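PDB 5VIT: malonate decarboxylase acyl carrier protein from Pseudomonas fluorescens, which probably serves as the acyl carrier subunit of malonate decarboxylase, holding acetyl and malonyl thioesters on a phosphoribosyl-dephospho-CoA prosthetic group during turnover. Local coordinates for residues B[86-89]-B[90-93]; B[57-60]-B[61-65]. One frame throughout, in Å; residues are numbered along the deposited sequence.

Contact 1: B[86-89]-B[90-93]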
loop_
_atom_site.group_PDB
_atom_site.type_symbol
_atom_site.label_atom_id
_atom_site.label_comp_id
_atom_site.label_asym_id
_atom_site.label_seq_id
_atom_site.Cartn_x
_atom_site.Cartn_y
_atom_site.Cartn_z
ATOM N N ARG B 86 -14.825 -5.443 -7.507
ATOM C CA ARG B 86 -13.443 -5.378 -7.972
ATOM C C ARG B 86 -12.719 -6.724 -7.840
ATOM O O ARG B 86 -12.087 -7.191 -8.785
ATOM C CB ARG B 86 -12.665 -4.301 -7.215
ATOM C CG ARG B 86 -11.202 -4.325 -7.593
ATOM C CD ARG B 86 -10.386 -3.201 -6.994
ATOM N NE ARG B 86 -8.986 -3.420 -7.337
ATOM C CZ ARG B 86 -7.968 -2.724 -6.844
ATOM N NH1 ARG B 86 -8.174 -1.752 -5.958
ATOM N NH2 ARG B 86 -6.738 -3.014 -7.236
ATOM N N LEU B 87 -12.836 -7.350 -6.667
ATOM C CA LEU B 87 -12.168 -8.622 -6.402
ATOM C C LEU B 87 -12.592 -9.727 -7.383
ATOM O O LEU B 87 -11.756 -10.463 -7.901
ATOM C CB LEU B 87 -12.442 -9.060 -4.964
ATOM C CG LEU B 87 -11.534 -10.145 -4.396
ATOM C CD1 LEU B 87 -10.061 -9.717 -4.478
ATOM C CD2 LEU B 87 -11.932 -10.451 -2.958
ATOM N N ARG B 88 -13.891 -9.832 -7.637
ATOM C CA ARG B 88 -14.404 -10.810 -8.593
ATOM C C ARG B 88 -13.988 -10.572 -10.033
ATOM O O ARG B 88 -13.709 -11.521 -10.765
ATOM C CB ARG B 88 -15.915 -10.849 -8.530
ATOM C CG ARG B 88 -16.344 -11.648 -7.358
ATOM C CD ARG B 88 -17.690 -12.193 -7.596
ATOM N NE ARG B 88 -17.799 -13.553 -7.113
ATOM C CZ ARG B 88 -17.867 -13.897 -5.839
ATOM N NH1 ARG B 88 -17.801 -12.961 -4.900
ATOM N NH2 ARG B 88 -17.997 -15.183 -5.511
ATOM N N LEU B 89 -13.965 -9.304 -10.432
ATOM C CA LEU B 89 -13.534 -8.943 -11.766
ATOM C C LEU B 89 -12.082 -9.348 -11.942
ATOM O O LEU B 89 -11.695 -9.835 -13.006
ATOM C CB LEU B 89 -13.730 -7.448 -12.012
ATOM C CG LEU B 89 -15.123 -7.075 -12.509
ATOM C CD1 LEU B 89 -15.393 -5.597 -12.334
ATOM C CD2 LEU B 89 -15.210 -7.462 -13.969
ATOM N N GLU B 90 -11.280 -9.165 -10.890
ATOM C CA GLU B 90 -9.871 -9.540 -10.951
ATOM C C GLU B 90 -9.744 -11.066 -10.986
ATOM O O GLU B 90 -8.913 -11.596 -11.735
ATOM C CB GLU B 90 -9.087 -8.916 -9.781
ATOM C CG GLU B 90 -8.818 -7.403 -9.974
ATOM C CD GLU B 90 -8.426 -6.653 -8.689
ATOM O OE1 GLU B 90 -8.896 -7.038 -7.589
ATOM O OE2 GLU B 90 -7.676 -5.650 -8.781
ATOM N N GLN B 91 -10.584 -11.771 -10.222
ATOM C CA GLN B 91 -10.652 -13.238 -10.293
ATOM C C GLN B 91 -10.996 -13.746 -11.707
ATOM O O GLN B 91 -10.418 -14.722 -12.201
ATOM C CB GLN B 91 -11.695 -13.783 -9.317
ATOM C CG GLN B 91 -11.413 -13.528 -7.841
ATOM C CD GLN B 91 -12.526 -14.063 -6.929
ATOM O OE1 GLN B 91 -13.620 -14.433 -7.394
ATOM N NE2 GLN B 91 -12.252 -14.091 -5.621
ATOM N N GLY B 92 -11.967 -13.089 -12.336
ATOM C CA GLY B 92 -12.363 -13.415 -13.693
ATOM C C GLY B 92 -11.238 -13.217 -14.698
ATOM O O GLY B 92 -10.947 -14.115 -15.484
ATOM N N PHE B 93 -10.600 -12.047 -14.666
ATOM C CA PHE B 93 -9.487 -11.737 -15.576
ATOM C C PHE B 93 -8.324 -12.690 -15.375
ATOM O O PHE B 93 -7.645 -13.044 -16.336
ATOM C CB PHE B 93 -9.008 -10.290 -15.395
ATOM C CG PHE B 93 -9.819 -9.280 -16.171
ATOM C CD1 PHE B 93 -10.821 -8.543 -15.550
ATOM C CD2 PHE B 93 -9.586 -9.073 -17.526
ATOM C CE1 PHE B 93 -11.568 -7.608 -16.258
ATOM C CE2 PHE B 93 -10.332 -8.145 -18.239
ATOM C CZ PHE B 93 -11.325 -7.411 -17.606
#
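R86 grips E90 side-on, one turn further along the helix, with two nitrogens on a single carboxylate oxygen. NE donates to OE2 of E90 over 3.0 Å and NH2 of R86 reaches that same OE2 at 3.2 Å, the first bond the straighter. OE2 lies at the guanidinium edge, close to its plane, but the carboxylate is turned 57° against it: NE comes from above the carboxylate plane, while NH2 meets OE2 on its syn lone pair. CG anti to the backbone N (chi1 174°) and a chain extended as far as NE lay the arginine beside the next turn, with its NE edge at the glutamate. A leucine in place of R86 would probably leave E90 OE2 without its two donors and the carboxylate freer to turn. This i to i+4 salt bridge lies on helix 82-96, on the side facing MdcA, where NH1 of R86 makes a further salt bridge to E466 of the MdcA chain. The backbone of this turn carries regular alpha-helical bonds, such as Q91 N to L87 O at 2.9 Å. R88 turns to the sheet instead, its NH1 paired with D27, and Q91 OE1 sits 3.9 Å from the R88 CG methylene. On the buried side, L89 CD2 lies 4.3 Å from F93 CE1, and L89 O meets the F93 ring edge at CD1, 3.0 Å away.

Contact 2: B[57-60]-B[61-65]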
loop_
_atom_site.group_PDB
_atom_site.type_symbol
_atom_site.label_atom_id
_atom_site.label_comp_id
_atom_site.label_asym_id
_atom_site.label_seq_id
_atom_site.Cartn_x
_atom_site.Cartn_y
_atom_site.Cartn_z
ATOM N N HIS B 57 -16.596 4.553 -12.485
ATOM C CA HIS B 57 -15.373 4.780 -11.727
ATOM C C HIS B 57 -14.600 3.497 -11.488
ATOM O O HIS B 57 -13.386 3.459 -11.663
ATOM C CB HIS B 57 -15.694 5.440 -10.391
ATOM C CG HIS B 57 -16.136 6.861 -10.524
ATOM N ND1 HIS B 57 -17.247 7.358 -9.879
ATOM C CD2 HIS B 57 -15.616 7.889 -11.235
ATOM C CE1 HIS B 57 -17.391 8.635 -10.184
ATOM N NE2 HIS B 57 -16.413 8.982 -11.004
ATOM N N LEU B 58 -15.326 2.453 -11.102
ATOM C CA LEU B 58 -14.747 1.149 -10.796
ATOM C C LEU B 58 -13.912 0.624 -11.976
ATOM O O LEU B 58 -12.722 0.287 -11.830
ATOM C CB LEU B 58 -15.881 0.183 -10.429
ATOM C CG LEU B 58 -15.585 -1.112 -9.680
ATOM C CD1 LEU B 58 -14.469 -0.897 -8.717
ATOM C CD2 LEU B 58 -16.817 -1.538 -8.906
ATOM N N PHE B 59 -14.535 0.597 -13.155
ATOM C CA PHE B 59 -13.868 0.151 -14.380
ATOM C C PHE B 59 -12.725 1.078 -14.797
ATOM O O PHE B 59 -11.696 0.630 -15.307
ATOM C CB PHE B 59 -14.881 0.058 -15.524
ATOM C CG PHE B 59 -15.944 -0.983 -15.315
ATOM C CD1 PHE B 59 -17.263 -0.718 -15.639
ATOM C CD2 PHE B 59 -15.622 -2.232 -14.826
ATOM C CE1 PHE B 59 -18.239 -1.676 -15.466
ATOM C CE2 PHE B 59 -16.603 -3.194 -14.649
ATOM C CZ PHE B 59 -17.908 -2.913 -14.967
ATOM N N GLU B 60 -12.923 2.376 -14.612
ATOM C CA GLU B 60 -11.893 3.339 -14.955
ATOM C C GLU B 60 -10.601 3.022 -14.215
ATOM O O GLU B 60 -9.534 3.030 -14.806
ATOM C CB GLU B 60 -12.346 4.753 -14.628
ATOM C CG GLU B 60 -13.205 5.374 -15.695
ATOM C CD GLU B 60 -13.805 6.693 -15.248
ATOM O OE1 GLU B 60 -13.515 7.134 -14.107
ATOM O OE2 GLU B 60 -14.575 7.279 -16.036
ATOM N N ARG B 61 -10.719 2.724 -12.922
ATOM C CA ARG B 61 -9.567 2.429 -12.077
ATOM C C ARG B 61 -8.963 1.102 -12.403
ATOM O O ARG B 61 -7.740 0.935 -12.412
ATOM C CB ARG B 61 -9.968 2.443 -10.619
ATOM C CG ARG B 61 -10.400 3.796 -10.184
ATOM C CD ARG B 61 -10.308 3.874 -8.724
ATOM N NE ARG B 61 -10.607 5.216 -8.269
ATOM C CZ ARG B 61 -10.451 5.595 -7.012
ATOM N NH1 ARG B 61 -9.983 4.712 -6.137
ATOM N NH2 ARG B 61 -10.753 6.837 -6.645
ATOM N N LEU B 62 -9.834 0.141 -12.654
ATOM C CA LEU B 62 -9.396 -1.186 -13.017
ATOM C C LEU B 62 -8.530 -1.151 -14.297
ATOM O O LEU B 62 -7.511 -1.835 -14.387
ATOM C CB LEU B 62 -10.623 -2.077 -13.184
ATOM C CG LEU B 62 -10.431 -3.579 -13.229
ATOM C CD1 LEU B 62 -9.781 -4.084 -11.942
ATOM C CD2 LEU B 62 -11.787 -4.232 -13.490
ATOM N N PHE B 63 -8.921 -0.333 -15.270
ATOM C CA PHE B 63 -8.238 -0.327 -16.568
ATOM C C PHE B 63 -7.279 0.861 -16.782
ATOM O O PHE B 63 -6.785 1.077 -17.891
ATOM C CB PHE B 63 -9.285 -0.362 -17.689
ATOM C CG PHE B 63 -10.270 -1.487 -17.548
ATOM C CD1 PHE B 63 -11.627 -1.272 -17.745
ATOM C CD2 PHE B 63 -9.839 -2.760 -17.203
ATOM C CE1 PHE B 63 -12.535 -2.308 -17.592
ATOM C CE2 PHE B 63 -10.741 -3.797 -17.052
ATOM C CZ PHE B 63 -12.090 -3.570 -17.244
ATOM N N ASP B 64 -7.006 1.606 -15.712
ATOM C CA ASP B 64 -6.123 2.778 -15.757
ATOM C C ASP B 64 -4.681 2.409 -16.130
ATOM O O ASP B 64 -3.941 1.831 -15.331
ATOM C CB ASP B 64 -6.170 3.500 -14.395
ATOM C CG ASP B 64 -5.346 4.794 -14.361
ATOM O OD1 ASP B 64 -5.347 5.473 -13.310
ATOM O OD2 ASP B 64 -4.697 5.147 -15.363
ATOM N N GLY B 65 -4.286 2.756 -17.353
ATOM C CA GLY B 65 -2.916 2.573 -17.804
ATOM C C GLY B 65 -2.561 1.115 -18.032
ATOM O O GLY B 65 -1.383 0.737 -18.040
#
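F59 and F63, four residues apart, lie side by side and point the same way from the end of helix 52-62. Their contact is not a ring stack: F63 CE1 reaches the F59 CB methylene at 3.9 Å and F59 CD2 at 4.1 Å, meeting the F59 ring obliquely. F63 keeps CG beside its own backbone N (chi1 -53°), which swings the ring back over the last turn and brings CD1 to 3.1 Å from F59 O. That carbonyl also accepts F63 N at 2.9 Å, although F63 itself has left helical backbone angles. Flat, apolar phenylalanines suit this side because it faces the sheet: F59 packs on I42 and V44, F63 on L40 and I42, in the beta-alpha-beta unit of strand 39-46, helix 52-62 and strand 71-78. R61 leads elsewhere. Its CG passes 3.3 Å from H57 O, and the extended chain carries NH2 to a hydrogen bond with G494 O of the MdcA chain. E60 turns back to Q56 for its own polar partner. Because no charge pair links 57-60 to 61-65, the turn rests on backbone hydrogen bonds and aromatic packing, which leaves the polar end of R61 to serve the MdcA interface.

Contacts 1 and 2 lie on the two helices that pack together against the mixed sheet, and their apolar sides meet: L89 CD1 is 3.5 Å from F59 CE2, and F93 CZ is 3.7 Å from F63 CE2. Both are partly buried, with L89, F93, F59 and F63 turned into the fold, and R86, E90 and R61 reaching MdcA, which L87 and L58 also touch. They differ in how charge is used. Contact 1, in mid-helix, its centre about 8 Å from the centre of the chain, pairs its own arginine and glutamate; contact 2, at the helix end, its centre about 11 Å from it, has no salt bridge of its own. Its L62 touches L89 and, through CD1, the CG methylene of the salt-bridged E90.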